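Local coordinates for endoglucanase (Ruminococcus champanellensis, PDB 6WQV), which probably hydrolyses internal beta-1,4 linkages of cellulose and related plant polysaccharides as a broad-specificity family GH5 endoglucanase, at residues A[34-39]-A[51-56]; A[76-81]-A[94-99]. One frame throughout, in Å; residues are numbered along the deposited sequence.

Contact 1: A[34-39]-A[51-56]; sequences DATTTS and TAWGCP. With BGC (beta-D-glucopyranose), chain E.
The indole of W53 lies flat on the backbone of A35 and T36, and W53 buries more surface here than any other residue of the two segments. The CA of A35 sits over the six-membered ring, 3.6 Å from its centroid and 11° off the ring normal, in a CH-pi arrangement. Its methyl follows on the same face, with A35 CB 3.6 Å from W53 CD2, and T36 N lies over the ring near the rim. W53 CG stands anti to its own carbonyl carbon (chi1 -73°), which carries the indole across to the loop.

The two segments lie on either side of helix 46-50, in the excursion that follows strand 26-29, the first strand of the TIM barrel, and W53 is one of the residues of the glycan pocket. On the face of W53 turned from A35 rests a beta-D-glucopyranose: BGC C5 lies 3.6 Å from W53 CG, and O4 of the sugar is 3.5 Å from W53 CD1. The indole is thus held between the sugar on one face and A35 and T36 on the other, consistent with the aromatic platforms by which glycoside hydrolases bind sugar rings.

Apolar contact continues beside the ring, where the methyl of A52 meets A35 CB and also T37 CG2, the latter at 3.9 Å. T36 OG1, set between its backbone N and carbonyl carbon (chi1 58°), packs against the benzo ring, 3.5 Å from W53 CZ2.

At the indole nitrogen a water joins the segments, donating to T36 O at 2.8 Å and accepting a weak hydrogen bond from W53 NE1.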
loop_
_atom_site.group_PDB
_atom_site.type_symbol
_atom_site.label_atom_id
_atom_site.label_comp_id
_atom_site.label_asym_id
_atom_site.label_seq_id
_atom_site.Cartn_x
_atom_site.Cartn_y
_atom_site.Cartn_z
ATOM N N ASP A 34 -10.748 1.265 0.134
ATOM C CA ASP A 34 -10.447 -0.087 0.589
ATOM C C ASP A 34 -11.519 -0.672 1.507
ATOM O O ASP A 34 -11.463 -1.873 1.803
ATOM C CB ASP A 34 -9.081 -0.138 1.302
ATOM C CG ASP A 34 -8.858 1.011 2.306
ATOM O OD1 ASP A 34 -9.127 2.183 1.963
ATOM O OD2 ASP A 34 -8.370 0.729 3.422
ATOM N N ALA A 35 -12.488 0.118 1.966
ATOM C CA ALA A 35 -13.510 -0.410 2.854
ATOM C C ALA A 35 -14.344 -1.465 2.143
ATOM O O ALA A 35 -14.742 -1.295 0.985
ATOM C CB ALA A 35 -14.406 0.726 3.350
ATOM N N THR A 36 -14.603 -2.571 2.838
ATOM C CA THR A 36 -15.438 -3.645 2.324
ATOM C C THR A 36 -16.734 -3.742 3.119
ATOM O O THR A 36 -16.803 -3.344 4.286
ATOM C CB THR A 36 -14.713 -4.999 2.374
ATOM O OG1 THR A 36 -14.321 -5.296 3.722
ATOM C CG2 THR A 36 -13.484 -5.000 1.479
ATOM N N THR A 37 -17.770 -4.282 2.463
ATOM C CA THR A 37 -19.088 -4.503 3.051
ATOM C C THR A 37 -19.565 -5.918 2.751
ATOM O O THR A 37 -20.758 -6.214 2.880
ATOM C CB THR A 37 -20.101 -3.500 2.505
ATOM O OG1 THR A 37 -20.258 -3.698 1.093
ATOM C CG2 THR A 37 -19.613 -2.081 2.739
ATOM N N THR A 38 -18.636 -6.792 2.360
ATOM C CA THR A 38 -18.983 -8.066 1.745
ATOM C C THR A 38 -19.913 -8.904 2.609
ATOM O O THR A 38 -20.766 -9.627 2.079
ATOM C CB THR A 38 -17.688 -8.834 1.478
ATOM O OG1 THR A 38 -16.685 -7.932 0.982
ATOM C CG2 THR A 38 -17.927 -9.946 0.482
ATOM N N SER A 39 -19.767 -8.832 3.925
ATOM C CA SER A 39 -20.482 -9.740 4.810
ATOM C C SER A 39 -21.894 -9.283 5.148
ATOM O O SER A 39 -22.594 -10.006 5.867
ATOM C CB SER A 39 -19.692 -9.909 6.109
ATOM O OG SER A 39 -19.652 -8.682 6.820
ATOM N N THR A 51 -17.699 5.450 2.413
ATOM C CA THR A 51 -18.042 5.977 3.728
ATOM C C THR A 51 -18.352 4.880 4.742
ATOM O O THR A 51 -18.834 5.179 5.839
ATOM C CB THR A 51 -19.227 6.945 3.619
ATOM O OG1 THR A 51 -20.401 6.254 3.165
ATOM C CG2 THR A 51 -18.913 8.077 2.650
ATOM N N ALA A 52 -18.056 3.623 4.416
ATOM C CA ALA A 52 -18.480 2.523 5.268
ATOM C C ALA A 52 -17.675 2.422 6.557
ATOM O O ALA A 52 -18.182 1.872 7.541
ATOM C CB ALA A 52 -18.396 1.210 4.493
ATOM N N TRP A 53 -16.453 2.931 6.580
ATOM C CA TRP A 53 -15.538 2.728 7.697
ATOM C C TRP A 53 -15.062 4.052 8.294
ATOM O O TRP A 53 -13.871 4.246 8.554
ATOM C CB TRP A 53 -14.329 1.891 7.275
ATOM C CG TRP A 53 -14.564 0.422 7.053
ATOM C CD1 TRP A 53 -15.717 -0.281 7.243
ATOM C CD2 TRP A 53 -13.587 -0.522 6.598
ATOM N NE1 TRP A 53 -15.516 -1.605 6.928
ATOM C CE2 TRP A 53 -14.216 -1.779 6.534
ATOM C CE3 TRP A 53 -12.236 -0.425 6.242
ATOM C CZ2 TRP A 53 -13.542 -2.934 6.124
ATOM C CZ3 TRP A 53 -11.568 -1.570 5.831
ATOM C CH2 TRP A 53 -12.224 -2.809 5.780
ATOM N N GLY A 54 -15.978 4.989 8.501
ATOM C CA GLY A 54 -15.677 6.169 9.297
ATOM C C GLY A 54 -14.970 7.288 8.575
ATOM O O GLY A 54 -14.428 8.187 9.231
ATOM N N CYS A 55 -14.958 7.270 7.251
ATOM C CA CYS A 55 -14.363 8.355 6.507
ATOM C C CYS A 55 -15.421 9.089 5.697
ATOM O O CYS A 55 -16.392 8.473 5.239
ATOM C CB CYS A 55 -13.283 7.804 5.572
ATOM S SG CYS A 55 -11.868 7.137 6.484
ATOM N N PRO A 56 -15.286 10.401 5.553
ATOM C CA PRO A 56 -16.179 11.152 4.669
ATOM C C PRO A 56 -15.786 10.924 3.217
ATOM O O PRO A 56 -14.741 10.358 2.906
ATOM C CB PRO A 56 -15.925 12.605 5.083
ATOM C CG PRO A 56 -14.490 12.605 5.508
ATOM C CD PRO A 56 -14.256 11.264 6.168
HETATM C C2 BGC E . -12.486 -3.177 10.757
HETATM C C3 BGC E . -13.917 -2.888 10.512
HETATM C C4 BGC E . -14.308 -1.486 10.957
HETATM C C5 BGC E . -13.379 -0.453 10.310
HETATM C C6 BGC E . -13.685 0.947 10.823
HETATM C C1 BGC E . -11.571 -2.135 10.139
HETATM O O2 BGC E . -12.119 -4.447 10.198
HETATM O O3 BGC E . -14.714 -3.848 11.252
HETATM O O4 BGC E . -15.648 -1.218 10.564
HETATM O O5 BGC E . -11.977 -0.748 10.611
HETATM O O6 BGC E . -13.278 1.039 12.153
HETATM O O HOH W 1 -18.572 -2.808 6.397
#

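Contact 2: A[76-81]-A[94-99]; sequences VPVSWI and EAWMNR
Segment 76-81 runs on from strand 73-76, extended as far as S79 and turning at W80, and passes beside the first turn of helix 94-108, with W80 and W96 closest at their CA atoms, 8.5 Å apart. In this TIM barrel the strand and helix form a beta-alpha unit, and the contact packs the strand's C-terminal loop against the start of the helix. No hydrogen bond crosses; the join is mainly aromatic.

W96, its CG anti to the backbone N (chi1 -178°), points its pyrrole edge at the face of W80 in an offset edge-to-face pair, planes at 89°. W96 CD1 comes 3.6 Å from W80 CE3. V78 CG1 lies on that same face of W80 and also meets W96 NE1 at 3.7 Å, and S79 O approaches W96 CZ2 to 3.6 Å. An alanine in place of W96 would probably open a gap beside V78 and leave the face of W80 without its aromatic partner.

W80 NE1 is hydrogen-bonded to N117 O, which helps fix the indole's rotation. At the benzo end of W80, M97, folded at its second and third torsions, makes a Met-aromatic contact at the ring's edge, M97 SD lying 3.8 Å from W80 CZ3.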
loop_
_atom_site.group_PDB
_atom_site.type_symbol
_atom_site.label_atom_id
_atom_site.label_comp_id
_atom_site.label_asym_id
_atom_site.label_seq_id
_atom_site.Cartn_x
_atom_site.Cartn_y
_atom_site.Cartn_z
ATOM N N VAL A 76 -3.326 5.034 -2.723
ATOM C CA VAL A 76 -4.781 4.927 -2.774
ATOM C C VAL A 76 -5.143 3.445 -2.721
ATOM O O VAL A 76 -5.252 2.796 -3.779
ATOM C CB VAL A 76 -5.353 5.614 -4.022
ATOM C CG1 VAL A 76 -6.866 5.489 -4.068
ATOM C CG2 VAL A 76 -4.952 7.078 -4.051
ATOM N N PRO A 77 -5.317 2.873 -1.533
ATOM C CA PRO A 77 -5.740 1.466 -1.453
ATOM C C PRO A 77 -7.176 1.333 -1.926
ATOM O O PRO A 77 -8.051 2.107 -1.524
ATOM C CB PRO A 77 -5.604 1.134 0.034
ATOM C CG PRO A 77 -5.794 2.447 0.736
ATOM C CD PRO A 77 -5.212 3.492 -0.198
ATOM N N VAL A 78 -7.428 0.357 -2.788
ATOM C CA VAL A 78 -8.752 0.147 -3.346
ATOM C C VAL A 78 -9.126 -1.314 -3.212
ATOM O O VAL A 78 -8.400 -2.195 -3.692
ATOM C CB VAL A 78 -8.840 0.569 -4.820
ATOM C CG1 VAL A 78 -10.247 0.303 -5.356
ATOM C CG2 VAL A 78 -8.443 2.021 -5.001
ATOM N N SER A 79 -10.265 -1.580 -2.594
ATOM C CA SER A 79 -10.847 -2.915 -2.582
ATOM C C SER A 79 -11.876 -2.986 -3.696
ATOM O O SER A 79 -12.820 -2.191 -3.733
ATOM C CB SER A 79 -11.455 -3.241 -1.225
ATOM O OG SER A 79 -10.429 -3.312 -0.250
ATOM N N TRP A 80 -11.661 -3.910 -4.628
ATOM C CA TRP A 80 -12.509 -4.053 -5.802
ATOM C C TRP A 80 -13.562 -5.138 -5.655
ATOM O O TRP A 80 -14.519 -5.160 -6.435
ATOM C CB TRP A 80 -11.624 -4.350 -7.020
ATOM C CG TRP A 80 -10.550 -3.310 -7.247
ATOM C CD1 TRP A 80 -9.323 -3.249 -6.647
ATOM C CD2 TRP A 80 -10.619 -2.178 -8.135
ATOM N NE1 TRP A 80 -8.620 -2.158 -7.113
ATOM C CE2 TRP A 80 -9.394 -1.487 -8.019
ATOM C CE3 TRP A 80 -11.594 -1.686 -9.011
ATOM C CZ2 TRP A 80 -9.123 -0.323 -8.745
ATOM C CZ3 TRP A 80 -11.316 -0.534 -9.737
ATOM C CH2 TRP A 80 -10.089 0.128 -9.605
ATOM N N ILE A 81 -13.433 -6.001 -4.644
ATOM C CA ILE A 81 -14.263 -7.201 -4.548
ATOM C C ILE A 81 -15.756 -6.874 -4.583
ATOM O O ILE A 81 -16.532 -7.539 -5.275
ATOM C CB ILE A 81 -13.872 -8.023 -3.307
ATOM C CG1 ILE A 81 -14.690 -9.308 -3.225
ATOM C CG2 ILE A 81 -14.047 -7.208 -2.028
ATOM C CD1 ILE A 81 -14.282 -10.218 -2.079
ATOM N N GLU A 94 -18.774 0.229 -13.496
ATOM C CA GLU A 94 -18.307 1.465 -14.121
ATOM C C GLU A 94 -18.323 2.640 -13.144
ATOM O O GLU A 94 -17.392 3.456 -13.136
ATOM C CB GLU A 94 -19.166 1.782 -15.343
ATOM C CG GLU A 94 -18.700 2.977 -16.137
ATOM C CD GLU A 94 -17.420 2.712 -16.903
ATOM O OE1 GLU A 94 -16.883 1.585 -16.810
ATOM O OE2 GLU A 94 -16.956 3.637 -17.598
ATOM N N ALA A 95 -19.384 2.766 -12.339
ATOM C CA ALA A 95 -19.458 3.883 -11.402
ATOM C C ALA A 95 -18.309 3.838 -10.404
ATOM O O ALA A 95 -17.788 4.882 -9.992
ATOM C CB ALA A 95 -20.798 3.874 -10.666
ATOM N N TRP A 96 -17.901 2.638 -9.999
ATOM C CA TRP A 96 -16.775 2.512 -9.084
ATOM C C TRP A 96 -15.477 2.903 -9.765
ATOM O O TRP A 96 -14.671 3.647 -9.205
ATOM C CB TRP A 96 -16.677 1.077 -8.592
ATOM C CG TRP A 96 -15.576 0.843 -7.614
ATOM C CD1 TRP A 96 -14.466 0.063 -7.790
ATOM C CD2 TRP A 96 -15.485 1.373 -6.289
ATOM N NE1 TRP A 96 -13.694 0.081 -6.656
ATOM C CE2 TRP A 96 -14.301 0.881 -5.720
ATOM C CE3 TRP A 96 -16.296 2.218 -5.534
ATOM C CZ2 TRP A 96 -13.904 1.200 -4.430
ATOM C CZ3 TRP A 96 -15.906 2.536 -4.256
ATOM C CH2 TRP A 96 -14.721 2.027 -3.712
ATOM N N MET A 97 -15.247 2.384 -10.976
ATOM C CA MET A 97 -14.033 2.744 -11.693
ATOM C C MET A 97 -13.943 4.252 -11.879
ATOM O O MET A 97 -12.861 4.831 -11.742
ATOM C CB MET A 97 -13.975 2.012 -13.035
ATOM C CG MET A 97 -12.661 2.196 -13.780
ATOM S SD MET A 97 -11.252 1.366 -13.003
ATOM C CE MET A 97 -11.379 -0.298 -13.649
ATOM N N ASN A 98 -15.082 4.906 -12.157
ATOM C CA ASN A 98 -15.092 6.356 -12.335
ATOM C C ASN A 98 -14.696 7.066 -11.048
ATOM O O ASN A 98 -13.935 8.040 -11.075
ATOM C CB ASN A 98 -16.474 6.843 -12.779
ATOM C CG ASN A 98 -16.815 6.461 -14.208
ATOM O OD1 ASN A 98 -15.950 6.049 -14.980
ATOM N ND2 ASN A 98 -18.081 6.606 -14.570
ATOM N N ARG A 99 -15.212 6.605 -9.909
ATOM C CA ARG A 99 -14.851 7.241 -8.646
ATOM C C ARG A 99 -13.379 7.031 -8.323
ATOM O O ARG A 99 -12.697 7.961 -7.868
ATOM C CB ARG A 99 -15.740 6.721 -7.514
ATOM C CG ARG A 99 -15.394 7.305 -6.154
ATOM C CD ARG A 99 -15.465 8.824 -6.134
ATOM N NE ARG A 99 -15.055 9.321 -4.825
ATOM C CZ ARG A 99 -14.689 10.575 -4.570
ATOM N NH1 ARG A 99 -14.666 11.486 -5.526
ATOM N NH2 ARG A 99 -14.323 10.905 -3.339
#

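From the N terminus, the chain leaves strand 26-29 and enters 34-39, continues through helix 46-50 and returns at 51-56, where contact 1 closes its loop. Helix 60-68 and strand 73-76 follow; contact 2 then joins 76-81 to 94-99 across the loop leading into helix 94-108. The two loops come in series and neither encloses the other. In space they adjoin, with centres about 12 Å apart. D34 O probably accepts a hydrogen bond from S79 OG at 2.7 Å, and T36 CG2 packs on S79 CB. Together they tie the loops after the first two barrel strands, so the sugar-facing W53 is joined through 34-39 and 76-81 to helix 94-108.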